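Local structure of anopheles gambiae adenosine kinase (Anopheles gambiae, 3LOO) at residues N153-L165 with F186-A198. The protein catalyses the ATP-dependent phosphorylation of adenosine to AMP, and is seen here with a bis-adenosine tetraphosphate in its ligand pocket. Numbering follows the deposited sequence.
Sequences NLAAANDFTPEHL and FFTVSFESALSVA
Val189 is the main bump of this contact, its two methyls fitting a hollow formed by Leu154, Ala157, Asn158 and Phe160. CG1, anti to the backbone N (chi1 171°), reaches the CB of Phe160 at 3.6 Å and lies close to the carbonyl O of Ala157; CG2 packs against the CA of Asn158 and, at 3.7 Å, the CD1 of Leu154. That same CD1 presses tightly on the CG2 of Thr188, 3.4 Å away, while OG1 of Thr188 is hydrogen-bonded to the OH of Tyr221. Next along, Phe160 makes a T-shaped pair with Phe186: the CZ of Phe186 points at one face of Phe160, nearer the rim than the centre, with the planes at 74°. Ser193 OG meets the edge of the Phe160 ring, 3.4 Å from CE2, and is paired by a hydrogen bond of 2.8 Å with Ser190 OG. Pro162 follows, its CG 3.4 Å from Glu192 OE1, and Leu165 ends the row, its CD1 against the CG2 of Val197. No hydrogen bond crosses between the segments, which meet through van der Waals and aromatic packing. Beside the ligand pocket that Leu154 lines, the loop leads from the five-stranded lid sheet into the larger alpha/beta domain, packing on helix 187-203, as in the ribokinase-like (pfkB) fold.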
loop_
_atom_site.group_PDB
_atom_site.type_symbol
_atom_site.label_atom_id
_atom_site.label_comp_id
_atom_site.label_asym_id
_atom_site.label_seq_id
_atom_site.Cartn_x
_atom_site.Cartn_y
_atom_site.Cartn_z
ATOM N N ASN A 153 6.020 8.744 10.482
ATOM C CA ASN A 153 6.075 10.170 10.673
ATOM C C ASN A 153 5.788 10.754 9.307
ATOM O O ASN A 153 6.705 10.850 8.453
ATOM C CB ASN A 153 7.479 10.579 11.140
ATOM C CG ASN A 153 7.675 12.098 11.178
ATOM O OD1 ASN A 153 6.729 12.858 11.403
ATOM N ND2 ASN A 153 8.898 12.533 10.936
ATOM N N LEU A 154 4.509 11.076 9.085
ATOM C CA LEU A 154 4.015 11.433 7.744
ATOM C C LEU A 154 4.575 12.752 7.236
ATOM O O LEU A 154 4.948 12.861 6.062
ATOM C CB LEU A 154 2.482 11.463 7.687
ATOM C CG LEU A 154 1.743 10.127 7.864
ATOM C CD1 LEU A 154 0.264 10.294 7.601
ATOM C CD2 LEU A 154 2.332 9.027 6.893
ATOM N N ALA A 155 4.602 13.754 8.116
ATOM C CA ALA A 155 5.243 15.052 7.850
ATOM C C ALA A 155 4.788 15.608 6.475
ATOM O O ALA A 155 3.596 15.881 6.330
ATOM C CB ALA A 155 6.778 14.928 7.986
ATOM N N ALA A 156 5.669 15.749 5.470
ATOM C CA ALA A 156 5.248 16.349 4.179
ATOM C C ALA A 156 4.170 15.550 3.448
ATOM O O ALA A 156 3.352 16.117 2.703
ATOM C CB ALA A 156 6.449 16.593 3.235
ATOM N N ALA A 157 4.145 14.240 3.666
ATOM C CA ALA A 157 3.070 13.428 3.046
ATOM C C ALA A 157 1.688 13.913 3.483
ATOM O O ALA A 157 0.720 13.725 2.750
ATOM C CB ALA A 157 3.236 11.942 3.333
ATOM N N ASN A 158 1.606 14.503 4.691
ATOM C CA ASN A 158 0.373 15.111 5.174
ATOM C C ASN A 158 0.038 16.454 4.523
ATOM O O ASN A 158 -1.084 16.940 4.682
ATOM C CB ASN A 158 0.357 15.258 6.713
ATOM C CG ASN A 158 -0.968 14.847 7.314
ATOM O OD1 ASN A 158 -2.054 15.253 6.855
ATOM N ND2 ASN A 158 -0.906 14.027 8.321
ATOM N N ASP A 159 0.966 17.050 3.786
ATOM C CA ASP A 159 0.672 18.297 3.096
ATOM C C ASP A 159 0.029 18.119 1.732
ATOM O O ASP A 159 -0.060 19.067 0.992
ATOM C CB ASP A 159 1.938 19.161 2.977
ATOM C CG ASP A 159 2.484 19.593 4.350
ATOM O OD1 ASP A 159 1.752 19.464 5.340
ATOM O OD2 ASP A 159 3.648 20.024 4.447
ATOM N N PHE A 160 -0.408 16.905 1.384
ATOM C CA PHE A 160 -1.031 16.668 0.100
ATOM C C PHE A 160 -2.366 17.412 0.039
ATOM O O PHE A 160 -3.132 17.370 0.993
ATOM C CB PHE A 160 -1.286 15.174 -0.107
ATOM C CG PHE A 160 -1.873 14.836 -1.454
ATOM C CD1 PHE A 160 -1.038 14.504 -2.516
ATOM C CD2 PHE A 160 -3.251 14.842 -1.662
ATOM C CE1 PHE A 160 -1.558 14.214 -3.780
ATOM C CE2 PHE A 160 -3.778 14.540 -2.916
ATOM C CZ PHE A 160 -2.928 14.214 -3.974
ATOM N N THR A 161 -2.655 18.041 -1.098
ATOM C CA THR A 161 -3.943 18.731 -1.271
ATOM C C THR A 161 -4.642 18.308 -2.552
ATOM O O THR A 161 -3.982 18.075 -3.572
ATOM C CB THR A 161 -3.810 20.268 -1.270
ATOM O OG1 THR A 161 -2.896 20.664 -2.296
ATOM C CG2 THR A 161 -3.332 20.767 0.035
ATOM N N PRO A 162 -5.988 18.241 -2.513
ATOM C CA PRO A 162 -6.776 17.913 -3.711
ATOM C C PRO A 162 -6.399 18.770 -4.916
ATOM O O PRO A 162 -6.545 18.338 -6.051
ATOM C CB PRO A 162 -8.212 18.227 -3.279
ATOM C CG PRO A 162 -8.210 18.026 -1.793
ATOM C CD PRO A 162 -6.836 18.380 -1.303
ATOM N N GLU A 163 -5.899 19.972 -4.656
ATOM C CA GLU A 163 -5.547 20.899 -5.709
ATOM C C GLU A 163 -4.417 20.339 -6.577
ATOM O O GLU A 163 -4.387 20.595 -7.769
ATOM C CB GLU A 163 -5.157 22.287 -5.150
ATOM C CG GLU A 163 -5.446 22.587 -3.632
ATOM C CD GLU A 163 -6.898 22.365 -3.193
ATOM O OE1 GLU A 163 -7.816 22.980 -3.785
ATOM O OE2 GLU A 163 -7.118 21.577 -2.243
ATOM N N HIS A 164 -3.503 19.558 -5.989
ATOM C CA HIS A 164 -2.395 18.956 -6.768
ATOM C C HIS A 164 -2.927 18.158 -7.957
ATOM O O HIS A 164 -2.313 18.109 -9.037
ATOM C CB HIS A 164 -1.507 18.068 -5.876
ATOM C CG HIS A 164 -0.333 17.455 -6.587
ATOM N ND1 HIS A 164 0.710 18.205 -7.096
ATOM C CD2 HIS A 164 -0.026 16.160 -6.847
ATOM C CE1 HIS A 164 1.606 17.398 -7.643
ATOM N NE2 HIS A 164 1.183 16.151 -7.508
ATOM N N LEU A 165 -4.074 17.526 -7.753
ATOM C CA LEU A 165 -4.689 16.731 -8.798
ATOM C C LEU A 165 -5.442 17.576 -9.830
ATOM O O LEU A 165 -5.830 17.058 -10.870
ATOM C CB LEU A 165 -5.617 15.682 -8.202
ATOM C CG LEU A 165 -5.026 14.718 -7.170
ATOM C CD1 LEU A 165 -6.119 13.744 -6.721
ATOM C CD2 LEU A 165 -3.780 13.976 -7.698
ATOM N N PHE A 186 -3.387 6.467 3.100
ATOM C CA PHE A 186 -3.638 7.769 2.474
ATOM C C PHE A 186 -4.877 8.469 3.044
ATOM O O PHE A 186 -5.019 9.690 2.893
ATOM C CB PHE A 186 -3.723 7.624 0.920
ATOM C CG PHE A 186 -3.810 8.938 0.150
ATOM C CD1 PHE A 186 -2.694 9.760 -0.018
ATOM C CD2 PHE A 186 -5.003 9.312 -0.465
ATOM C CE1 PHE A 186 -2.751 10.948 -0.766
ATOM C CE2 PHE A 186 -5.086 10.487 -1.215
ATOM C CZ PHE A 186 -3.959 11.314 -1.375
ATOM N N PHE A 187 -5.767 7.715 3.689
ATOM C CA PHE A 187 -6.941 8.333 4.374
ATOM C C PHE A 187 -6.554 9.324 5.474
ATOM O O PHE A 187 -7.280 10.311 5.717
ATOM C CB PHE A 187 -7.883 7.288 4.959
ATOM C CG PHE A 187 -8.579 6.427 3.939
ATOM C CD1 PHE A 187 -8.122 6.322 2.611
ATOM C CD2 PHE A 187 -9.666 5.662 4.334
ATOM C CE1 PHE A 187 -8.771 5.482 1.715
ATOM C CE2 PHE A 187 -10.308 4.834 3.442
ATOM C CZ PHE A 187 -9.857 4.735 2.137
ATOM N N THR A 188 -5.407 9.087 6.118
ATOM C CA THR A 188 -4.868 10.018 7.128
ATOM C C THR A 188 -4.674 11.376 6.480
ATOM O O THR A 188 -4.901 12.429 7.099
ATOM C CB THR A 188 -3.488 9.534 7.675
ATOM O OG1 THR A 188 -3.628 8.215 8.176
ATOM C CG2 THR A 188 -2.937 10.462 8.788
ATOM N N VAL A 189 -4.280 11.354 5.206
ATOM C CA VAL A 189 -3.830 12.569 4.558
ATOM C C VAL A 189 -4.913 13.242 3.711
ATOM O O VAL A 189 -5.035 14.457 3.748
ATOM C CB VAL A 189 -2.558 12.295 3.716
ATOM C CG1 VAL A 189 -2.223 13.463 2.886
ATOM C CG2 VAL A 189 -1.386 11.915 4.660
ATOM N N SER A 190 -5.649 12.469 2.913
ATOM C CA SER A 190 -6.656 13.068 2.042
ATOM C C SER A 190 -7.675 12.051 1.626
ATOM O O SER A 190 -7.670 11.584 0.464
ATOM C CB SER A 190 -6.006 13.683 0.772
ATOM O OG SER A 190 -6.912 14.600 0.154
ATOM N N PHE A 191 -8.550 11.691 2.557
ATOM C CA PHE A 191 -9.646 10.803 2.222
ATOM C C PHE A 191 -10.493 11.395 1.083
ATOM O O PHE A 191 -11.052 10.666 0.265
ATOM C CB PHE A 191 -10.549 10.493 3.441
ATOM C CG PHE A 191 -11.797 9.746 3.070
ATOM C CD1 PHE A 191 -11.729 8.415 2.657
ATOM C CD2 PHE A 191 -13.046 10.381 3.098
ATOM C CE1 PHE A 191 -12.860 7.736 2.281
ATOM C CE2 PHE A 191 -14.201 9.690 2.732
ATOM C CZ PHE A 191 -14.110 8.380 2.325
ATOM N N GLU A 192 -10.628 12.715 1.101
ATOM C CA GLU A 192 -11.465 13.459 0.159
ATOM C C GLU A 192 -10.946 13.224 -1.297
ATOM O O GLU A 192 -11.734 13.057 -2.227
ATOM C CB GLU A 192 -11.337 14.915 0.575
ATOM C CG GLU A 192 -12.217 15.949 -0.041
ATOM C CD GLU A 192 -11.482 17.298 -0.104
ATOM O OE1 GLU A 192 -10.527 17.515 0.683
ATOM O OE2 GLU A 192 -11.825 18.128 -0.976
ATOM N N SER A 193 -9.623 13.169 -1.468
ATOM C CA SER A 193 -9.027 12.865 -2.786
ATOM C C SER A 193 -9.295 11.420 -3.176
ATOM O O SER A 193 -9.671 11.160 -4.316
ATOM C CB SER A 193 -7.512 13.109 -2.808
ATOM O OG SER A 193 -7.182 14.453 -2.635
ATOM N N ALA A 194 -9.124 10.494 -2.228
ATOM C CA ALA A 194 -9.312 9.057 -2.509
ATOM C C ALA A 194 -10.766 8.831 -2.935
ATOM O O ALA A 194 -11.028 8.093 -3.887
ATOM C CB ALA A 194 -8.998 8.194 -1.282
ATOM N N LEU A 195 -11.709 9.429 -2.198
ATOM C CA LEU A 195 -13.131 9.233 -2.510
ATOM C C LEU A 195 -13.504 9.847 -3.884
ATOM O O LEU A 195 -14.259 9.278 -4.668
ATOM C CB LEU A 195 -14.015 9.823 -1.394
ATOM C CG LEU A 195 -15.524 9.751 -1.596
ATOM C CD1 LEU A 195 -15.924 8.306 -1.614
ATOM C CD2 LEU A 195 -16.318 10.557 -0.509
ATOM N N SER A 196 -12.997 11.044 -4.129
ATOM C CA SER A 196 -13.279 11.756 -5.363
ATOM C C SER A 196 -12.804 10.891 -6.555
ATOM O O SER A 196 -13.522 10.683 -7.523
ATOM C CB SER A 196 -12.552 13.082 -5.284
ATOM O OG SER A 196 -12.597 13.715 -6.511
ATOM N N VAL A 197 -11.626 10.291 -6.427
ATOM C CA VAL A 197 -11.066 9.455 -7.501
ATOM C C VAL A 197 -11.892 8.189 -7.634
ATOM O O VAL A 197 -12.169 7.755 -8.751
ATOM C CB VAL A 197 -9.546 9.180 -7.270
ATOM C CG1 VAL A 197 -9.036 7.987 -8.101
ATOM C CG2 VAL A 197 -8.756 10.436 -7.553
ATOM N N ALA A 198 -12.332 7.616 -6.503
ATOM C CA ALA A 198 -13.148 6.390 -6.525
ATOM C C ALA A 198 -14.512 6.574 -7.191
ATOM O O ALA A 198 -14.964 5.699 -7.944
ATOM C CB ALA A 198 -13.288 5.764 -5.076
#